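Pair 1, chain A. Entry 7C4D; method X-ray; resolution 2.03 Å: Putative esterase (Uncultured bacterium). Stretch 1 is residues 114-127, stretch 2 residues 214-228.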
# COMPACT_ATOMS: atom_id res chain seq x y z
N LYS A 114 -16.52 7.51 -0.88
CA LYS A 114 -16.96 8.53 -1.80
C LYS A 114 -16.28 8.31 -3.14
O LYS A 114 -16.94 8.24 -4.15
CB LYS A 114 -16.64 9.95 -1.31
CG LYS A 114 -17.20 10.33 0.06
CD LYS A 114 -16.49 11.55 0.62
CE LYS A 114 -17.05 12.08 1.92
NZ LYS A 114 -18.27 12.91 1.70
N LYS A 115 -14.95 8.21 -3.15
CA LYS A 115 -14.24 7.98 -4.40
C LYS A 115 -13.00 7.17 -4.07
O LYS A 115 -12.51 7.26 -2.94
CB LYS A 115 -13.79 9.29 -5.04
CG LYS A 115 -14.87 10.19 -5.62
CD LYS A 115 -14.32 11.05 -6.77
CE LYS A 115 -15.40 11.96 -7.30
NZ LYS A 115 -15.68 13.02 -6.31
N LEU A 116 -12.53 6.39 -5.04
CA LEU A 116 -11.44 5.46 -4.77
C LEU A 116 -10.29 5.71 -5.74
O LEU A 116 -10.47 5.76 -6.95
CB LEU A 116 -11.98 4.04 -4.90
CG LEU A 116 -10.93 2.93 -4.98
CD1 LEU A 116 -10.02 2.94 -3.75
CD2 LEU A 116 -11.58 1.56 -5.16
N ILE A 117 -9.07 5.82 -5.19
CA ILE A 117 -7.93 5.86 -6.09
C ILE A 117 -7.08 4.61 -5.86
O ILE A 117 -6.67 4.37 -4.72
CB ILE A 117 -7.09 7.15 -5.96
CG1 ILE A 117 -7.85 8.42 -6.39
CG2 ILE A 117 -5.82 7.01 -6.78
CD1 ILE A 117 -7.12 9.72 -6.06
N VAL A 118 -6.81 3.84 -6.92
CA VAL A 118 -5.97 2.64 -6.86
C VAL A 118 -4.67 2.86 -7.64
O VAL A 118 -4.71 3.00 -8.86
CB VAL A 118 -6.73 1.40 -7.38
CG1 VAL A 118 -5.80 0.21 -7.54
CG2 VAL A 118 -7.91 1.07 -6.49
N ALA A 119 -3.53 2.86 -6.91
CA ALA A 119 -2.21 3.16 -7.48
C ALA A 119 -1.43 1.89 -7.83
O ALA A 119 -1.01 1.13 -6.94
CB ALA A 119 -1.40 4.04 -6.55
N ASP A 120 -1.31 1.65 -9.14
CA ASP A 120 -0.44 0.65 -9.75
C ASP A 120 -0.63 -0.79 -9.23
O ASP A 120 0.35 -1.44 -8.86
CB ASP A 120 1.02 1.12 -9.79
CG ASP A 120 1.82 0.48 -10.93
OD1 ASP A 120 1.44 0.62 -12.12
OD2 ASP A 120 2.83 -0.17 -10.62
N ILE A 121 -1.87 -1.30 -9.24
CA ILE A 121 -2.16 -2.69 -9.00
C ILE A 121 -3.53 -3.02 -9.60
O ILE A 121 -4.41 -2.15 -9.68
CB ILE A 121 -2.09 -3.01 -7.49
CG1 ILE A 121 -1.97 -4.52 -7.27
CG2 ILE A 121 -3.25 -2.38 -6.76
CD1 ILE A 121 -1.93 -4.98 -5.83
N ALA A 122 -3.71 -4.27 -10.04
CA ALA A 122 -4.97 -4.65 -10.68
C ALA A 122 -5.78 -5.50 -9.70
O ALA A 122 -5.23 -6.04 -8.76
CB ALA A 122 -4.69 -5.36 -11.99
N PRO A 123 -7.10 -5.67 -9.87
CA PRO A 123 -7.84 -6.49 -8.93
C PRO A 123 -7.49 -7.99 -8.97
O PRO A 123 -7.77 -8.70 -8.01
CB PRO A 123 -9.31 -6.26 -9.27
CG PRO A 123 -9.34 -5.23 -10.38
CD PRO A 123 -7.94 -5.12 -10.93
N GLY A 124 -6.85 -8.46 -10.04
CA GLY A 124 -6.72 -9.90 -10.22
C GLY A 124 -5.43 -10.51 -9.64
O GLY A 124 -4.52 -9.83 -9.16
N LYS A 125 -5.36 -11.84 -9.71
CA LYS A 125 -4.28 -12.61 -9.12
C LYS A 125 -3.05 -12.50 -10.01
O LYS A 125 -3.18 -12.47 -11.22
CB LYS A 125 -4.70 -14.08 -8.94
CG LYS A 125 -3.57 -15.05 -8.63
CD LYS A 125 -3.97 -16.50 -8.68
CE LYS A 125 -2.75 -17.40 -8.72
NZ LYS A 125 -3.10 -18.83 -8.57
N TYR A 126 -1.87 -12.41 -9.37
CA TYR A 126 -0.58 -12.47 -10.02
C TYR A 126 -0.00 -13.88 -9.80
O TYR A 126 -0.03 -14.38 -8.68
CB TYR A 126 0.35 -11.40 -9.43
CG TYR A 126 -0.08 -9.98 -9.68
CD1 TYR A 126 -1.07 -9.39 -8.89
CD2 TYR A 126 0.47 -9.23 -10.73
CE1 TYR A 126 -1.50 -8.09 -9.13
CE2 TYR A 126 0.05 -7.94 -10.98
CZ TYR A 126 -0.93 -7.37 -10.18
OH TYR A 126 -1.34 -6.10 -10.38
N ASP A 127 0.52 -14.52 -10.85
CA ASP A 127 1.09 -15.86 -10.72
C ASP A 127 2.62 -15.78 -10.65
O ASP A 127 3.19 -14.69 -10.63
CB ASP A 127 0.58 -16.79 -11.82
CG ASP A 127 0.98 -16.33 -13.21
OD1 ASP A 127 2.17 -15.99 -13.38
OD2 ASP A 127 0.11 -16.31 -14.10
N HIS A 214 -20.71 0.43 -7.35
CA HIS A 214 -21.16 1.76 -7.75
C HIS A 214 -20.39 2.85 -7.00
O HIS A 214 -20.97 3.65 -6.25
CB HIS A 214 -22.67 1.92 -7.52
CG HIS A 214 -23.53 0.93 -8.23
ND1 HIS A 214 -23.76 0.99 -9.60
CD2 HIS A 214 -24.23 -0.13 -7.78
CE1 HIS A 214 -24.54 -0.01 -9.96
NE2 HIS A 214 -24.85 -0.70 -8.86
N VAL A 215 -19.06 2.88 -7.19
CA VAL A 215 -18.21 3.89 -6.57
C VAL A 215 -17.30 4.38 -7.68
O VAL A 215 -16.74 3.54 -8.38
CB VAL A 215 -17.36 3.34 -5.39
CG1 VAL A 215 -16.39 4.38 -4.83
CG2 VAL A 215 -18.23 2.78 -4.28
N PRO A 216 -17.14 5.71 -7.90
CA PRO A 216 -16.15 6.22 -8.85
C PRO A 216 -14.73 5.80 -8.49
O PRO A 216 -14.30 5.99 -7.37
CB PRO A 216 -16.29 7.76 -8.77
CG PRO A 216 -17.64 8.00 -8.15
CD PRO A 216 -17.93 6.79 -7.28
N ALA A 217 -13.97 5.25 -9.44
CA ALA A 217 -12.64 4.78 -9.13
C ALA A 217 -11.65 5.32 -10.16
O ALA A 217 -11.97 5.44 -11.34
CB ALA A 217 -12.63 3.26 -9.13
N LEU A 218 -10.42 5.53 -9.70
CA LEU A 218 -9.30 5.94 -10.56
C LEU A 218 -8.15 4.94 -10.39
O LEU A 218 -7.72 4.69 -9.27
CB LEU A 218 -8.87 7.37 -10.20
CG LEU A 218 -7.56 7.87 -10.84
CD1 LEU A 218 -7.68 7.89 -12.36
CD2 LEU A 218 -7.19 9.27 -10.32
N PHE A 219 -7.72 4.31 -11.50
CA PHE A 219 -6.54 3.46 -11.52
C PHE A 219 -5.40 4.28 -12.12
O PHE A 219 -5.46 4.74 -13.27
CB PHE A 219 -6.82 2.15 -12.26
CG PHE A 219 -7.74 1.21 -11.51
CD1 PHE A 219 -9.10 1.50 -11.36
CD2 PHE A 219 -7.24 0.08 -10.87
CE1 PHE A 219 -9.94 0.65 -10.65
CE2 PHE A 219 -8.07 -0.75 -10.12
CZ PHE A 219 -9.42 -0.47 -10.02
N LEU A 220 -4.36 4.50 -11.31
CA LEU A 220 -3.16 5.17 -11.78
C LEU A 220 -2.07 4.13 -12.02
O LEU A 220 -1.61 3.47 -11.10
CB LEU A 220 -2.72 6.21 -10.74
CG LEU A 220 -3.53 7.50 -10.66
CD1 LEU A 220 -3.12 8.22 -9.39
CD2 LEU A 220 -3.24 8.40 -11.85
N LYS A 221 -1.65 4.01 -13.27
CA LYS A 221 -0.65 3.07 -13.75
C LYS A 221 0.69 3.79 -13.92
O LYS A 221 0.73 4.88 -14.46
CB LYS A 221 -1.07 2.62 -15.15
CG LYS A 221 -0.26 1.45 -15.68
CD LYS A 221 -0.28 1.29 -17.17
CE LYS A 221 0.95 0.57 -17.67
NZ LYS A 221 1.04 0.68 -19.14
N GLY A 222 1.77 3.19 -13.43
CA GLY A 222 3.10 3.67 -13.80
C GLY A 222 3.46 3.20 -15.22
O GLY A 222 3.25 2.03 -15.56
N GLU A 223 3.95 4.12 -16.05
CA GLU A 223 4.30 3.80 -17.44
C GLU A 223 5.30 2.64 -17.51
O GLU A 223 5.13 1.74 -18.33
CB GLU A 223 4.91 5.03 -18.14
CG GLU A 223 5.13 4.86 -19.64
CD GLU A 223 6.19 5.75 -20.28
OE1 GLU A 223 6.47 6.85 -19.75
OE2 GLU A 223 6.76 5.34 -21.31
N LEU A 224 6.34 2.67 -16.65
CA LEU A 224 7.43 1.71 -16.66
C LEU A 224 7.16 0.53 -15.73
O LEU A 224 8.07 -0.21 -15.38
CB LEU A 224 8.72 2.41 -16.24
CG LEU A 224 8.93 3.83 -16.78
CD1 LEU A 224 9.96 4.58 -15.97
CD2 LEU A 224 9.28 3.82 -18.27
N SER A 225 5.91 0.34 -15.32
CA SER A 225 5.52 -0.81 -14.52
C SER A 225 4.50 -1.66 -15.27
O SER A 225 3.77 -1.16 -16.13
CB SER A 225 5.00 -0.36 -13.18
OG SER A 225 4.13 -1.33 -12.62
N ASP A 226 4.45 -2.94 -14.91
CA ASP A 226 3.60 -3.91 -15.57
C ASP A 226 2.64 -4.55 -14.57
O ASP A 226 2.13 -5.62 -14.86
CB ASP A 226 4.40 -4.98 -16.30
CG ASP A 226 5.00 -4.47 -17.60
OD1 ASP A 226 4.30 -3.73 -18.32
OD2 ASP A 226 6.17 -4.80 -17.87
N TYR A 227 2.35 -3.85 -13.46
CA TYR A 227 1.34 -4.34 -12.53
C TYR A 227 -0.05 -4.25 -13.15
O TYR A 227 -0.88 -5.10 -12.86
CB TYR A 227 1.39 -3.63 -11.18
CG TYR A 227 2.54 -4.06 -10.30
CD1 TYR A 227 3.85 -3.87 -10.71
CD2 TYR A 227 2.32 -4.62 -9.05
CE1 TYR A 227 4.91 -4.25 -9.92
CE2 TYR A 227 3.37 -5.02 -8.25
CZ TYR A 227 4.66 -4.84 -8.69
OH TYR A 227 5.70 -5.21 -7.90
N ILE A 228 -0.27 -3.20 -13.98
CA ILE A 228 -1.50 -3.07 -14.75
C ILE A 228 -1.17 -3.14 -16.25
O ILE A 228 -0.33 -2.39 -16.74
CB ILE A 228 -2.30 -1.79 -14.39
CG1 ILE A 228 -2.63 -1.66 -12.90
CG2 ILE A 228 -3.55 -1.66 -15.25
CD1 ILE A 228 -3.38 -0.37 -12.51

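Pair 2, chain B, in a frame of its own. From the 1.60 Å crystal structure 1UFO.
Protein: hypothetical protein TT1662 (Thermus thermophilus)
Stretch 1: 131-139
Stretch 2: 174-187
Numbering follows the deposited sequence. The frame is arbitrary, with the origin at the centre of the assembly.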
# COMPACT_ATOMS: atom_id res chain seq x y z
N GLY B 131 -14.61 -4.28 -4.61
CA GLY B 131 -13.45 -3.43 -4.33
C GLY B 131 -12.91 -2.99 -5.66
O GLY B 131 -13.21 -3.59 -6.70
N VAL B 132 -12.13 -1.91 -5.65
CA VAL B 132 -11.60 -1.37 -6.91
C VAL B 132 -10.14 -0.98 -6.74
O VAL B 132 -9.80 -0.39 -5.69
CB VAL B 132 -12.36 -0.04 -7.24
CG1 VAL B 132 -11.74 0.64 -8.49
CG2 VAL B 132 -13.87 -0.36 -7.57
N LEU B 133 -9.31 -1.34 -7.74
CA LEU B 133 -7.90 -0.88 -7.77
C LEU B 133 -7.83 0.16 -8.88
O LEU B 133 -8.19 -0.08 -10.02
CB LEU B 133 -6.93 -2.03 -8.14
CG LEU B 133 -7.05 -3.26 -7.21
CD1 LEU B 133 -6.02 -4.30 -7.71
CD2 LEU B 133 -6.65 -2.89 -5.76
N ALA B 134 -7.35 1.37 -8.54
CA ALA B 134 -7.20 2.44 -9.52
C ALA B 134 -5.70 2.69 -9.61
O ALA B 134 -5.08 3.33 -8.74
CB ALA B 134 -7.96 3.72 -9.00
N PHE B 135 -5.11 2.16 -10.70
CA PHE B 135 -3.69 2.30 -10.89
C PHE B 135 -3.38 3.51 -11.77
O PHE B 135 -4.07 3.76 -12.74
CB PHE B 135 -3.15 1.11 -11.67
CG PHE B 135 -3.17 -0.18 -10.93
CD1 PHE B 135 -4.24 -1.09 -11.10
CD2 PHE B 135 -2.07 -0.57 -10.12
CE1 PHE B 135 -4.21 -2.34 -10.48
CE2 PHE B 135 -2.04 -1.81 -9.51
CZ PHE B 135 -3.12 -2.72 -9.68
N ILE B 136 -2.36 4.27 -11.36
CA ILE B 136 -1.83 5.42 -12.12
C ILE B 136 -2.90 6.32 -12.76
O ILE B 136 -2.81 6.71 -13.92
CB ILE B 136 -0.75 4.91 -13.18
CG1 ILE B 136 -1.40 4.09 -14.33
CG2 ILE B 136 0.34 4.10 -12.40
CD1 ILE B 136 -0.22 3.65 -15.35
N GLY B 137 -3.86 6.68 -11.94
CA GLY B 137 -4.99 7.44 -12.44
C GLY B 137 -5.62 8.40 -11.48
O GLY B 137 -5.06 8.72 -10.43
N SER B 138 -6.84 8.80 -11.83
CA SER B 138 -7.54 9.84 -11.10
C SER B 138 -9.03 9.81 -11.37
O SER B 138 -9.48 9.21 -12.39
CB SER B 138 -6.95 11.18 -11.58
OG SER B 138 -7.72 12.30 -11.11
N GLY B 139 -9.79 10.37 -10.43
CA GLY B 139 -11.24 10.49 -10.51
C GLY B 139 -11.72 11.80 -11.17
O GLY B 139 -12.92 12.05 -11.20
N PRO B 174 -14.72 -0.30 -1.29
CA PRO B 174 -13.27 -0.23 -1.06
C PRO B 174 -12.53 0.22 -2.32
O PRO B 174 -12.75 -0.30 -3.41
CB PRO B 174 -12.84 -1.65 -0.70
CG PRO B 174 -14.19 -2.21 0.06
CD PRO B 174 -15.31 -1.60 -0.84
N LEU B 175 -11.66 1.19 -2.14
CA LEU B 175 -10.98 1.78 -3.28
C LEU B 175 -9.55 2.09 -2.93
O LEU B 175 -9.27 2.81 -1.97
CB LEU B 175 -11.70 3.10 -3.70
CG LEU B 175 -10.99 4.04 -4.71
CD1 LEU B 175 -10.86 3.26 -5.97
CD2 LEU B 175 -11.80 5.25 -4.94
N LEU B 176 -8.64 1.54 -3.73
CA LEU B 176 -7.20 1.80 -3.50
C LEU B 176 -6.60 2.47 -4.72
O LEU B 176 -6.74 1.94 -5.81
CB LEU B 176 -6.40 0.48 -3.25
CG LEU B 176 -4.91 0.61 -3.31
CD1 LEU B 176 -4.52 1.57 -2.13
CD2 LEU B 176 -4.28 -0.77 -3.12
N HIS B 177 -6.00 3.65 -4.54
CA HIS B 177 -5.31 4.32 -5.65
C HIS B 177 -3.83 3.96 -5.49
O HIS B 177 -3.26 4.07 -4.40
CB HIS B 177 -5.49 5.85 -5.61
CG HIS B 177 -6.50 6.37 -6.55
ND1 HIS B 177 -6.19 6.68 -7.87
CD2 HIS B 177 -7.85 6.60 -6.43
CE1 HIS B 177 -7.30 7.08 -8.50
NE2 HIS B 177 -8.31 7.02 -7.64
N LEU B 178 -3.21 3.48 -6.58
CA LEU B 178 -1.79 3.11 -6.54
C LEU B 178 -1.12 4.06 -7.54
O LEU B 178 -1.59 4.21 -8.69
CB LEU B 178 -1.57 1.64 -7.01
CG LEU B 178 -2.39 0.70 -6.11
CD1 LEU B 178 -3.73 0.26 -6.78
CD2 LEU B 178 -1.50 -0.58 -5.86
N HIS B 179 -0.03 4.73 -7.13
CA HIS B 179 0.56 5.75 -8.01
C HIS B 179 2.07 5.84 -7.83
O HIS B 179 2.62 5.37 -6.85
CB HIS B 179 0.01 7.11 -7.56
CG HIS B 179 -0.34 8.05 -8.66
ND1 HIS B 179 -1.58 8.00 -9.29
CD2 HIS B 179 0.35 9.06 -9.27
CE1 HIS B 179 -1.64 8.91 -10.25
NE2 HIS B 179 -0.47 9.58 -10.26
N GLY B 180 2.70 6.44 -8.84
CA GLY B 180 4.15 6.67 -8.77
C GLY B 180 4.36 8.15 -8.48
O GLY B 180 3.72 9.02 -9.06
N SER B 181 5.30 8.46 -7.59
CA SER B 181 5.47 9.88 -7.24
C SER B 181 5.92 10.80 -8.37
O SER B 181 5.66 12.03 -8.28
CB SER B 181 6.45 10.00 -6.06
OG SER B 181 7.78 9.66 -6.46
N ARG B 182 6.62 10.24 -9.35
CA ARG B 182 7.13 11.02 -10.48
C ARG B 182 6.27 10.93 -11.74
O ARG B 182 6.71 11.22 -12.88
CB ARG B 182 8.55 10.58 -10.79
CG ARG B 182 9.47 10.80 -9.59
CD ARG B 182 9.85 12.26 -9.37
NE ARG B 182 10.74 12.70 -10.45
CZ ARG B 182 12.06 12.63 -10.40
NH1 ARG B 182 12.77 13.03 -11.45
NH2 ARG B 182 12.67 12.20 -9.30
N ASP B 183 5.01 10.55 -11.60
CA ASP B 183 4.16 10.47 -12.80
C ASP B 183 3.83 11.89 -13.31
O ASP B 183 3.37 12.74 -12.53
CB ASP B 183 2.85 9.73 -12.35
CG ASP B 183 1.88 9.46 -13.49
OD1 ASP B 183 1.02 8.54 -13.31
OD2 ASP B 183 1.95 10.12 -14.53
N HIS B 184 4.12 12.16 -14.57
CA HIS B 184 3.76 13.47 -15.09
C HIS B 184 2.58 13.43 -16.04
O HIS B 184 2.08 14.50 -16.41
CB HIS B 184 4.97 14.12 -15.77
CG HIS B 184 6.17 14.21 -14.87
ND1 HIS B 184 6.12 14.82 -13.64
CD2 HIS B 184 7.44 13.75 -15.02
CE1 HIS B 184 7.31 14.75 -13.07
NE2 HIS B 184 8.14 14.11 -13.88
N ILE B 185 2.12 12.25 -16.42
CA ILE B 185 0.93 12.14 -17.27
C ILE B 185 -0.33 12.37 -16.36
O ILE B 185 -1.28 13.10 -16.70
CB ILE B 185 0.92 10.79 -17.94
CG1 ILE B 185 2.12 10.69 -18.91
CG2 ILE B 185 -0.38 10.61 -18.62
CD1 ILE B 185 2.43 9.34 -19.52
N VAL B 186 -0.33 11.71 -15.19
CA VAL B 186 -1.33 11.95 -14.16
C VAL B 186 -0.54 12.37 -12.93
O VAL B 186 -0.02 11.53 -12.18
CB VAL B 186 -2.16 10.74 -13.83
CG1 VAL B 186 -3.17 11.08 -12.69
CG2 VAL B 186 -2.90 10.29 -15.13
N PRO B 187 -0.39 13.69 -12.71
CA PRO B 187 0.39 14.18 -11.56
C PRO B 187 -0.14 13.61 -10.26
O PRO B 187 -1.35 13.46 -10.09
CB PRO B 187 0.12 15.70 -11.58
CG PRO B 187 -0.04 15.98 -13.10
CD PRO B 187 -0.94 14.83 -13.50
O HOH W 1 -3.66 6.24 -8.96

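In both pairs two neighbouring parallel strands are followed by loops that stay in contact. The N-to-C directions differ by 14° in pair 1 and 19° in pair 2. Over 14 central residues the backbones superpose with an RMSD of 0.6 Å. A:Leu116 to A:Ala119 match B:Val132 to B:Phe135, and A:Ala217 to A:Leu220 match B:Leu175 to B:Leu178.

The same five-bond ladder joins the strands. It opens with A:Leu116 N to A:Pro216 O (3.0 Å) and B:Val132 N to B:Pro174 O (2.8 Å). It closes with A:Asp120 N to A:Leu220 O (2.7 Å) and B:Ile136 N to B:Leu178 O (2.8 Å). The matched prolines can accept at this point, since only their carbonyls are used.

On one face, A:Val118 and A:Phe219 match B:Ala134 and B:His177. Each pair puts an aliphatic group over a ring. A:Val118 CB lies 4.0 Å from the centroid of the A:Phe219 ring. B:Ala134, the smaller residue, brings its CB to 3.5 Å from the centroid of the B:His177 ring.

On the other face, A:Leu218 and B:Leu176 nearly coincide. Bulk is placed differently around them. In pair 1, A:Ala119 is small, and A:Leu220 CD1 packs against A:Ile117 CG2 at 3.9 Å. In pair 2, B:Phe135 occupies the position matched to A:Ala119, and B:Leu178 CD1 sits over its ring, 4.0 Å from the centroid.

Another contrast follows the strands. A:Asp120 and B:Ile136 match, and both have positive phi. The aspartate ties down the second stretch: A:Gly222 N donates to A:Asp120 OD1 (2.9 Å), and A:Ser225 OG donates to A:Asp120 OD2 (2.7 Å). B:Ile136 has no carboxylate. The acid in pair 2 is B:Asp183, matched to A:Ser225; its OD2 accepts from B:Val186 N within the loop (2.9 Å), and its OD1 is bonded elsewhere in the structure. Both loops contain a type I turn, A:Gly222 to A:Ser225 and B:Gly180 to B:Asp183.

In pair 1, A:Tyr126 OH donates to A:Tyr227 O (2.7 Å) and accepts from A:Ala122 N (3.0 Å), so one hydroxyl links both stretches. In pair 2, water 1 lies between B:Gly137 and the end of the second strand. It accepts from B:Gly137 N (3.0 Å) and donates to B:Leu178 O (2.9 Å). It is also hydrogen-bonded to B:His177 ND1 (2.8 Å) and B:His179 ND1 (2.7 Å). B:Val186 is matched to A:Tyr227, and B:Val186 CG1 lies 3.9 Å from B:Ser138 CB.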